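SCARECROW-LIKE protein 7 (Oryza sativa Japonica Group, PDB 5HYZ) probably acts as a transcription factor in plant development and abiotic stress resistance and binds DNA in vitro, with its GRAS domain involved. Local coordinates at residues A[265-270]-A[361-366]. Numbering follows the deposited sequence.
Sequences LFESLD and LAWEKR
W363 lays one face of its indole against CB and CA of S268 and the carbonyl carbon of E267; S268 CB sits 3.8 Å from the centroid of the six-membered ring, a CH-pi contact only 19° off the ring normal. The first torsion, which sets CG opposite the backbone N, carries the indole from the end of the strand across to the helix. Its pyrrole edge turns to E267: NE1 donates to OE1 at 3.1 Å, with an N-H...O angle of 150°. The bond arrives on the anti side of OE1, somewhat out of the carboxylate plane, which is turned 69° from the ring. In the GRAS domain the contact joins helix 251-272, in the predicted PFYRE region, to the hairpin of strands 358-363 and 366-374 in the predicted SAW region, where a type I' turn from W363 to R366 reverses the chain. Y349, on the neighbouring strand, meets the indole edge-to-face. S268 OG donates to L265 O at 2.8 Å, the carbonyl that also accepts from L269 N, and is also hydrogen-bonded to Y89 OH. At the more exposed end, E364 OE2 lies 3.9 Å from E267 OE1; a water nearby is doubtful, only 2.4 Å from E267 OE1.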
ATOM      1  N   LEU A 265      -1.838  -9.020 -18.082  1.00 21.99           N
ATOM      2  CA  LEU A 265      -1.209  -9.405 -16.808  1.00 20.93           C
ATOM      3  C   LEU A 265       0.339  -9.425 -16.867  1.00 24.40           C
ATOM      4  O   LEU A 265       1.051  -8.926 -15.951  1.00 23.78           O
ATOM      5  CB  LEU A 265      -1.658 -10.793 -16.329  1.00 20.92           C
ATOM      6  CG  LEU A 265      -3.086 -10.850 -15.779  1.00 27.25           C
ATOM      7  CD1 LEU A 265      -3.473 -12.288 -15.527  1.00 23.72           C
ATOM      8  CD2 LEU A 265      -3.148 -10.009 -14.487  1.00 23.74           C
ATOM      9  N   PHE A 266       0.865 -10.049 -17.927  1.00 25.02           N
ATOM     10  CA  PHE A 266       2.333 -10.146 -18.087  1.00 22.78           C
ATOM     11  C   PHE A 266       2.958  -8.769 -18.201  1.00 22.96           C
ATOM     12  O   PHE A 266       4.024  -8.534 -17.608  1.00 25.43           O
ATOM     13  CB  PHE A 266       2.705 -11.012 -19.320  1.00 22.78           C
ATOM     14  CG  PHE A 266       2.748 -12.498 -19.009  1.00 23.44           C
ATOM     15  CD1 PHE A 266       1.606 -13.171 -18.583  1.00 20.63           C
ATOM     16  CD2 PHE A 266       3.930 -13.222 -19.149  1.00 24.10           C
ATOM     17  CE1 PHE A 266       1.641 -14.528 -18.285  1.00 22.71           C
ATOM     18  CE2 PHE A 266       3.981 -14.575 -18.863  1.00 24.80           C
ATOM     19  CZ  PHE A 266       2.849 -15.238 -18.442  1.00 27.37           C
ATOM     20  N   GLU A 267       2.324  -7.875 -18.965  1.00 20.44           N
ATOM     21  CA  GLU A 267       2.822  -6.506 -19.086  1.00 24.84           C
ATOM     22  C   GLU A 267       2.822  -5.755 -17.734  1.00 26.33           C
ATOM     23  O   GLU A 267       3.790  -5.040 -17.395  1.00 24.23           O
ATOM     24  CB  GLU A 267       2.023  -5.727 -20.098  1.00 23.32           C
ATOM     25  CG  GLU A 267       2.309  -6.095 -21.535  1.00 33.34           C
ATOM     26  CD  GLU A 267       1.396  -5.377 -22.523  1.00 47.18           C
ATOM     27  OE1 GLU A 267       0.810  -4.333 -22.112  1.00 48.61           O
ATOM     28  OE2 GLU A 267       1.252  -5.844 -23.701  1.00 42.30           O
ATOM     29  N   SER A 268       1.758  -5.932 -16.950  1.00 24.28           N
ATOM     30  CA  SER A 268       1.738  -5.272 -15.620  1.00 23.40           C
ATOM     31  C   SER A 268       2.824  -5.833 -14.679  1.00 27.64           C
ATOM     32  O   SER A 268       3.351  -5.124 -13.827  1.00 25.96           O
ATOM     33  CB  SER A 268       0.344  -5.393 -15.007  1.00 24.42           C
ATOM     34  OG  SER A 268       0.101  -6.685 -14.526  1.00 25.10           O
ATOM     35  N   LEU A 269       3.193  -7.098 -14.838  1.00 23.39           N
ATOM     36  CA  LEU A 269       4.332  -7.591 -14.058  1.00 24.54           C
ATOM     37  C   LEU A 269       5.633  -6.947 -14.520  1.00 27.01           C
ATOM     38  O   LEU A 269       6.534  -6.719 -13.708  1.00 26.85           O
ATOM     39  CB  LEU A 269       4.473  -9.118 -14.165  1.00 25.53           C
ATOM     40  CG  LEU A 269       3.455 -10.000 -13.442  1.00 32.04           C
ATOM     41  CD1 LEU A 269       3.958 -11.447 -13.359  1.00 25.43           C
ATOM     42  CD2 LEU A 269       3.165  -9.449 -12.066  1.00 31.28           C
ATOM     43  N   ASP A 270       5.737  -6.706 -15.825  1.00 27.40           N
ATOM     44  CA  ASP A 270       6.982  -6.184 -16.404  1.00 28.44           C
ATOM     45  C   ASP A 270       7.309  -4.796 -15.908  1.00 32.12           C
ATOM     46  O   ASP A 270       8.480  -4.413 -15.787  1.00 33.04           O
ATOM     47  CB  ASP A 270       6.890  -6.116 -17.927  1.00 27.69           C
ATOM     48  CG  ASP A 270       8.243  -5.873 -18.581  1.00 32.71           C
ATOM     49  OD1 ASP A 270       9.192  -6.585 -18.223  1.00 34.11           O
ATOM     50  OD2 ASP A 270       8.350  -4.962 -19.433  1.00 35.35           O
ATOM     51  N   LEU A 361     -10.883  -3.112 -12.701  1.00 15.30           N
ATOM     52  CA  LEU A 361      -9.541  -2.574 -12.765  1.00 12.64           C
ATOM     53  C   LEU A 361      -8.977  -3.077 -14.076  1.00 16.78           C
ATOM     54  O   LEU A 361      -9.013  -4.275 -14.371  1.00 15.02           O
ATOM     55  CB  LEU A 361      -8.708  -3.031 -11.581  1.00 12.86           C
ATOM     56  CG  LEU A 361      -7.215  -2.777 -11.595  1.00 16.68           C
ATOM     57  CD1 LEU A 361      -7.035  -1.239 -11.593  1.00 17.15           C
ATOM     58  CD2 LEU A 361      -6.520  -3.418 -10.381  1.00 20.05           C
ATOM     59  N   ALA A 362      -8.525  -2.107 -14.884  1.00 13.43           N
ATOM     60  CA  ALA A 362      -8.026  -2.365 -16.226  1.00 14.23           C
ATOM     61  C   ALA A 362      -6.555  -2.046 -16.422  1.00 17.57           C
ATOM     62  O   ALA A 362      -5.991  -1.213 -15.714  1.00 15.97           O
ATOM     63  CB  ALA A 362      -8.883  -1.532 -17.227  1.00 13.50           C
ATOM     64  N   TRP A 363      -5.937  -2.724 -17.394  1.00 17.45           N
ATOM     65  CA  TRP A 363      -4.568  -2.418 -17.817  1.00 16.06           C
ATOM     66  C   TRP A 363      -4.626  -1.976 -19.281  1.00 19.60           C
ATOM     67  O   TRP A 363      -5.170  -2.714 -20.102  1.00 16.90           O
ATOM     68  CB  TRP A 363      -3.641  -3.643 -17.672  1.00 17.07           C
ATOM     69  CG  TRP A 363      -2.252  -3.330 -18.156  1.00 20.29           C
ATOM     70  CD1 TRP A 363      -1.761  -3.574 -19.421  1.00 24.18           C
ATOM     71  CD2 TRP A 363      -1.166  -2.716 -17.412  1.00 19.46           C
ATOM     72  NE1 TRP A 363      -0.452  -3.161 -19.501  1.00 23.31           N
ATOM     73  CE2 TRP A 363      -0.053  -2.644 -18.290  1.00 23.31           C
ATOM     74  CE3 TRP A 363      -1.012  -2.263 -16.091  1.00 18.57           C
ATOM     75  CZ2 TRP A 363       1.172  -2.107 -17.896  1.00 23.45           C
ATOM     76  CZ3 TRP A 363       0.190  -1.739 -15.705  1.00 20.52           C
ATOM     77  CH2 TRP A 363       1.276  -1.661 -16.604  1.00 22.89           C
ATOM     78  N   GLU A 364      -4.129  -0.761 -19.573  1.00 18.69           N
ATOM     79  CA  GLU A 364      -4.245  -0.221 -20.956  1.00 23.53           C
ATOM     80  C   GLU A 364      -5.676  -0.346 -21.486  1.00 23.38           C
ATOM     81  O   GLU A 364      -5.912  -0.806 -22.604  1.00 24.75           O
ATOM     82  CB  GLU A 364      -3.254  -0.935 -21.896  1.00 28.07           C
ATOM     83  CG  GLU A 364      -2.641   0.004 -22.936  1.00 44.27           C
ATOM     84  CD  GLU A 364      -1.272  -0.491 -23.372  1.00 57.99           C
ATOM     85  OE1 GLU A 364      -0.261   0.163 -23.018  1.00 57.99           O
ATOM     86  OE2 GLU A 364      -1.212  -1.557 -24.033  1.00 55.70           O
ATOM     87  N   LYS A 365      -6.614   0.034 -20.629  1.00 18.42           N
ATOM     88  CA  LYS A 365      -8.049   0.058 -20.883  1.00 17.31           C
ATOM     89  C   LYS A 365      -8.726  -1.292 -21.089  1.00 17.16           C
ATOM     90  O   LYS A 365      -9.914  -1.323 -21.382  1.00 20.84           O
ATOM     91  CB  LYS A 365      -8.330   0.979 -22.074  1.00 26.35           C
ATOM     92  CG  LYS A 365      -7.734   2.367 -21.781  1.00 26.67           C
ATOM     93  CD  LYS A 365      -8.499   3.505 -22.493  1.00 38.23           C
ATOM     94  CE  LYS A 365      -7.723   4.835 -22.356  1.00 49.30           C
ATOM     95  NZ  LYS A 365      -7.367   5.137 -20.915  1.00 53.23           N
ATOM     96  N   ARG A 366      -8.017  -2.370 -20.827  1.00 17.15           N
ATOM     97  CA  ARG A 366      -8.574  -3.714 -20.886  1.00 20.19           C
ATOM     98  C   ARG A 366      -8.912  -4.179 -19.453  1.00 17.57           C
ATOM     99  O   ARG A 366      -8.011  -4.340 -18.663  1.00 17.73           O
ATOM    100  CB  ARG A 366      -7.549  -4.650 -21.556  1.00 21.94           C
ATOM    101  CG  ARG A 366      -7.477  -6.189 -21.219  1.00 41.75           C
ATOM    102  CD  ARG A 366      -8.806  -6.871 -21.101  1.00 42.78           C
ATOM    103  NE  ARG A 366      -8.816  -8.327 -21.278  1.00 46.16           N
ATOM    104  CZ  ARG A 366      -9.878  -9.046 -20.917  1.00 48.63           C
ATOM    105  NH1 ARG A 366     -10.913  -8.407 -20.349  1.00 46.49           N
ATOM    106  NH2 ARG A 366      -9.939 -10.363 -21.105  1.00 30.34           N
TER
HETATM  107  O   HOH W   1       1.692  -2.146 -21.639  1.00 42.13           O